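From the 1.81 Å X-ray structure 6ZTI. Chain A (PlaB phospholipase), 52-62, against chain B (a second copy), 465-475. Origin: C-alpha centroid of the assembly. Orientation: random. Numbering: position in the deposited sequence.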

# COMPACT_ATOMS: atom_id res chain seq x y z
N VAL A 52 50.83 -16.12 17.10
CA VAL A 52 49.89 -15.78 18.16
C VAL A 52 49.54 -14.31 18.00
O VAL A 52 50.42 -13.47 17.77
CB VAL A 52 50.49 -16.08 19.54
CG1 VAL A 52 49.57 -15.56 20.64
CG2 VAL A 52 50.73 -17.57 19.71
N GLY A 53 48.25 -14.00 18.10
CA GLY A 53 47.78 -12.66 17.85
C GLY A 53 47.35 -12.38 16.43
O GLY A 53 46.93 -11.26 16.14
N ASN A 54 47.44 -13.37 15.53
CA ASN A 54 47.04 -13.19 14.14
C ASN A 54 45.73 -13.89 13.81
O ASN A 54 45.44 -14.14 12.63
CB ASN A 54 48.15 -13.69 13.21
CG ASN A 54 49.18 -12.60 12.92
OD1 ASN A 54 49.07 -11.48 13.43
ND2 ASN A 54 50.17 -12.93 12.11
N ILE A 55 44.93 -14.22 14.82
CA ILE A 55 43.57 -14.71 14.64
C ILE A 55 42.64 -13.62 15.16
O ILE A 55 42.75 -13.21 16.32
CB ILE A 55 43.34 -16.04 15.36
CG1 ILE A 55 44.28 -17.11 14.80
CG2 ILE A 55 41.88 -16.47 15.22
CD1 ILE A 55 44.20 -18.46 15.52
N TYR A 56 41.75 -13.15 14.29
CA TYR A 56 40.85 -12.04 14.57
C TYR A 56 39.39 -12.47 14.49
O TYR A 56 38.97 -13.16 13.56
CB TYR A 56 41.08 -10.89 13.57
CG TYR A 56 42.39 -10.18 13.77
CD1 TYR A 56 43.57 -10.71 13.28
CD2 TYR A 56 42.45 -8.98 14.47
CE1 TYR A 56 44.78 -10.07 13.48
CE2 TYR A 56 43.66 -8.34 14.67
CZ TYR A 56 44.81 -8.89 14.18
OH TYR A 56 46.02 -8.25 14.38
N LEU A 57 38.61 -12.02 15.48
CA LEU A 57 37.16 -12.15 15.44
C LEU A 57 36.56 -10.88 14.84
O LEU A 57 36.77 -9.79 15.37
CB LEU A 57 36.59 -12.38 16.84
CG LEU A 57 37.16 -13.54 17.65
CD1 LEU A 57 36.34 -13.74 18.92
CD2 LEU A 57 37.19 -14.79 16.81
N GLY A 58 35.80 -11.03 13.76
CA GLY A 58 35.06 -9.93 13.20
C GLY A 58 33.69 -9.80 13.85
O GLY A 58 33.09 -10.80 14.24
N ARG A 59 33.24 -8.56 14.02
CA ARG A 59 31.91 -8.30 14.56
C ARG A 59 31.31 -7.13 13.80
O ARG A 59 31.92 -6.05 13.72
CB ARG A 59 31.97 -8.01 16.07
CG ARG A 59 32.76 -6.78 16.48
CD ARG A 59 32.83 -6.66 18.01
NE ARG A 59 33.31 -5.36 18.43
CZ ARG A 59 34.59 -5.01 18.51
NH1 ARG A 59 35.53 -5.89 18.19
NH2 ARG A 59 34.94 -3.79 18.88
N TYR A 60 30.14 -7.34 13.19
CA TYR A 60 29.45 -6.28 12.48
C TYR A 60 28.00 -6.22 12.92
O TYR A 60 27.46 -7.15 13.50
CB TYR A 60 29.54 -6.45 10.95
CG TYR A 60 28.85 -7.69 10.42
CD1 TYR A 60 27.52 -7.66 10.07
CD2 TYR A 60 29.55 -8.87 10.25
CE1 TYR A 60 26.88 -8.79 9.58
CE2 TYR A 60 28.93 -10.00 9.75
CZ TYR A 60 27.59 -9.95 9.42
OH TYR A 60 26.96 -11.07 8.93
N ILE A 61 27.38 -5.08 12.63
CA ILE A 61 26.03 -4.80 13.07
C ILE A 61 25.06 -5.30 12.01
O ILE A 61 25.02 -4.78 10.88
CB ILE A 61 25.83 -3.30 13.33
CG1 ILE A 61 26.92 -2.76 14.28
CG2 ILE A 61 24.45 -3.07 13.88
CD1 ILE A 61 26.93 -3.38 15.65
N SER A 62 24.26 -6.30 12.36
CA SER A 62 23.21 -6.81 11.48
C SER A 62 21.82 -6.40 11.93
O SER A 62 20.86 -6.64 11.19
CB SER A 62 23.29 -8.35 11.39
OG SER A 62 23.25 -8.95 12.68
N ARG B 465 32.29 3.65 12.31
CA ARG B 465 33.21 2.52 12.29
C ARG B 465 32.69 1.32 13.07
O ARG B 465 33.17 0.20 12.86
CB ARG B 465 34.58 2.94 12.83
CG ARG B 465 35.26 3.93 11.92
CD ARG B 465 36.70 4.20 12.27
NE ARG B 465 37.23 5.28 11.43
CZ ARG B 465 38.51 5.43 11.12
NH1 ARG B 465 39.42 4.57 11.57
NH2 ARG B 465 38.88 6.44 10.35
N THR B 466 31.69 1.51 13.94
CA THR B 466 31.17 0.38 14.70
C THR B 466 30.49 -0.65 13.80
O THR B 466 30.42 -1.83 14.19
CB THR B 466 30.19 0.87 15.76
OG1 THR B 466 30.91 1.62 16.75
CG2 THR B 466 29.48 -0.29 16.43
N VAL B 467 30.02 -0.26 12.62
CA VAL B 467 29.34 -1.21 11.75
C VAL B 467 30.18 -2.46 11.52
O VAL B 467 29.63 -3.55 11.32
CB VAL B 467 28.96 -0.51 10.42
CG1 VAL B 467 28.47 -1.51 9.39
CG2 VAL B 467 27.88 0.55 10.69
N PHE B 468 31.50 -2.33 11.57
CA PHE B 468 32.38 -3.50 11.46
C PHE B 468 33.69 -3.22 12.17
O PHE B 468 34.38 -2.25 11.84
CB PHE B 468 32.64 -3.87 9.99
CG PHE B 468 32.95 -5.32 9.77
CD1 PHE B 468 33.93 -5.96 10.52
CD2 PHE B 468 32.27 -6.05 8.81
CE1 PHE B 468 34.22 -7.31 10.31
CE2 PHE B 468 32.54 -7.40 8.59
CZ PHE B 468 33.53 -8.03 9.35
N ARG B 469 34.03 -4.07 13.13
CA ARG B 469 35.32 -4.03 13.81
C ARG B 469 35.91 -5.44 13.80
O ARG B 469 35.18 -6.43 13.69
CB ARG B 469 35.18 -3.52 15.26
CG ARG B 469 34.58 -2.12 15.40
CD ARG B 469 35.63 -1.02 15.22
NE ARG B 469 35.87 -0.72 13.81
CZ ARG B 469 36.89 0.01 13.36
NH1 ARG B 469 37.77 0.51 14.21
NH2 ARG B 469 37.03 0.24 12.06
N ILE B 470 37.23 -5.53 13.91
CA ILE B 470 37.91 -6.81 14.13
C ILE B 470 38.85 -6.67 15.31
O ILE B 470 39.46 -5.61 15.52
CB ILE B 470 38.67 -7.29 12.87
CG1 ILE B 470 39.81 -6.34 12.51
CG2 ILE B 470 37.71 -7.43 11.70
CD1 ILE B 470 40.68 -6.86 11.38
N SER B 471 38.98 -7.74 16.09
CA SER B 471 39.79 -7.76 17.29
C SER B 471 40.43 -9.13 17.44
O SER B 471 39.79 -10.15 17.16
CB SER B 471 38.94 -7.47 18.53
OG SER B 471 39.60 -7.90 19.70
N ASN B 472 41.68 -9.16 17.89
CA ASN B 472 42.38 -10.43 18.11
C ASN B 472 42.26 -10.93 19.55
O ASN B 472 42.95 -11.88 19.93
CB ASN B 472 43.85 -10.31 17.72
CG ASN B 472 44.63 -9.34 18.58
OD1 ASN B 472 44.11 -8.79 19.55
ND2 ASN B 472 45.88 -9.12 18.22
N ASN B 473 41.41 -10.30 20.36
CA ASN B 473 40.95 -10.88 21.61
C ASN B 473 39.97 -12.01 21.29
O ASN B 473 38.85 -11.75 20.83
CB ASN B 473 40.29 -9.80 22.47
CG ASN B 473 39.87 -10.31 23.83
OD1 ASN B 473 39.79 -11.51 24.07
ND2 ASN B 473 39.59 -9.38 24.74
N LEU B 474 40.38 -13.24 21.54
CA LEU B 474 39.56 -14.39 21.19
C LEU B 474 38.53 -14.74 22.26
O LEU B 474 37.82 -15.74 22.10
CB LEU B 474 40.44 -15.62 20.93
CG LEU B 474 41.48 -15.47 19.81
CD1 LEU B 474 42.12 -16.83 19.49
CD2 LEU B 474 40.87 -14.85 18.58
N THR B 475 38.45 -13.97 23.34
CA THR B 475 37.41 -14.18 24.33
C THR B 475 36.07 -13.75 23.75
O THR B 475 35.91 -12.57 23.38
CB THR B 475 37.71 -13.39 25.61
OG1 THR B 475 38.81 -14.01 26.28
CG2 THR B 475 36.50 -13.37 26.54
O HOH W 1 30.96 -3.94 15.54

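Two copies of PlaB meet here edge to edge, strand 55-60 of chain A running antiparallel to strand 468-471 of chain B, with 158° between their directions and 879 Å² buried, both sides summed. Backbone hydrogen bonds set the register. L57(A) N donates to S471(B) O (2.8 Å) and S471(B) N returns the bond to L57(A) O (3.1 Å); two residues on, R59(A) N reaches R469(B) O (2.9 Å) and R469(B) N reaches R59(A) O (3.0 Å). Past the end of the strand, I61(A) N donates to V467(B) O (3.0 Å). Between these pairs, CA-H...O contacts fill the ladder, as where I470(B) CA lies 3.4 Å from L57(A) O.

R59(A) covers the most surface, 88 Å². Its CA-to-CB bond points to the same sheet face as those of L57(A), R469(B) and S471(B), but the long chain, p at chi1 and then extended, carries its end nearer to chain B. The flat guanidinium lies with one face over R469(B) CB, which is 3.6 Å from R59(A) CZ, and its edge near S471(B) CB, 3.8 Å from R59(A) NH1. R469(B) sits on the same face, but its end leads away: chi angles of m, m and p bring R469(B) NE to its own chain at F468(B) O, a 2.9 Å hydrogen bond, while its terminal nitrogens are bonded elsewhere in the structure. A water beside the strand end donates to both R59(A) O (2.9 Å) and T466(B) O (2.6 Å), tying the two backbones together.

L57(A), 82 Å², is the apolar counterpart on that face. Its end leans toward the turn after the chain B strand, where L57(A) CG meets L474(B) CD2 at 4.0 Å and L57(A) CD1 approaches N473(B) O at 3.7 Å. L474(B) CD2 also touches I55(A) CG2 at 3.9 Å, so branched aliphatic chains pack together there. S471(B), a small residue beside the arginine, uses S471(B) OG to accept a 3.1 Å hydrogen bond from N473(B) N, bracing the turn.

N472(B), 69 Å², follows the chain B strand directly, at the same end as L474(B). N472(B) ND2 donates to G53(A) O (3.2 Å), while N472(B) CB sits over one face of the Y56(A) ring, 3.8 Å from the ring centroid, in a CH-pi contact. The amide thus serves a polar partner and its methylene an aromatic one. Y56(A) CD2 also packs against I470(B) CD1 at 4.1 Å.

On the sheet face shared by G58(A), Y60(A), F468(B) and I470(B), Y60(A) CB lies over one face of the F468(B) ring, 4.0 Å from the F468(B) ring centroid, in a CH-pi contact; the two rings are near parallel but slid apart, barely overlapping. G58(A) leaves room for that phenyl: a CB there would come within 3.2 Å of F468(B) CE1, whereas G58(A) CA stands 4.0 Å from that atom.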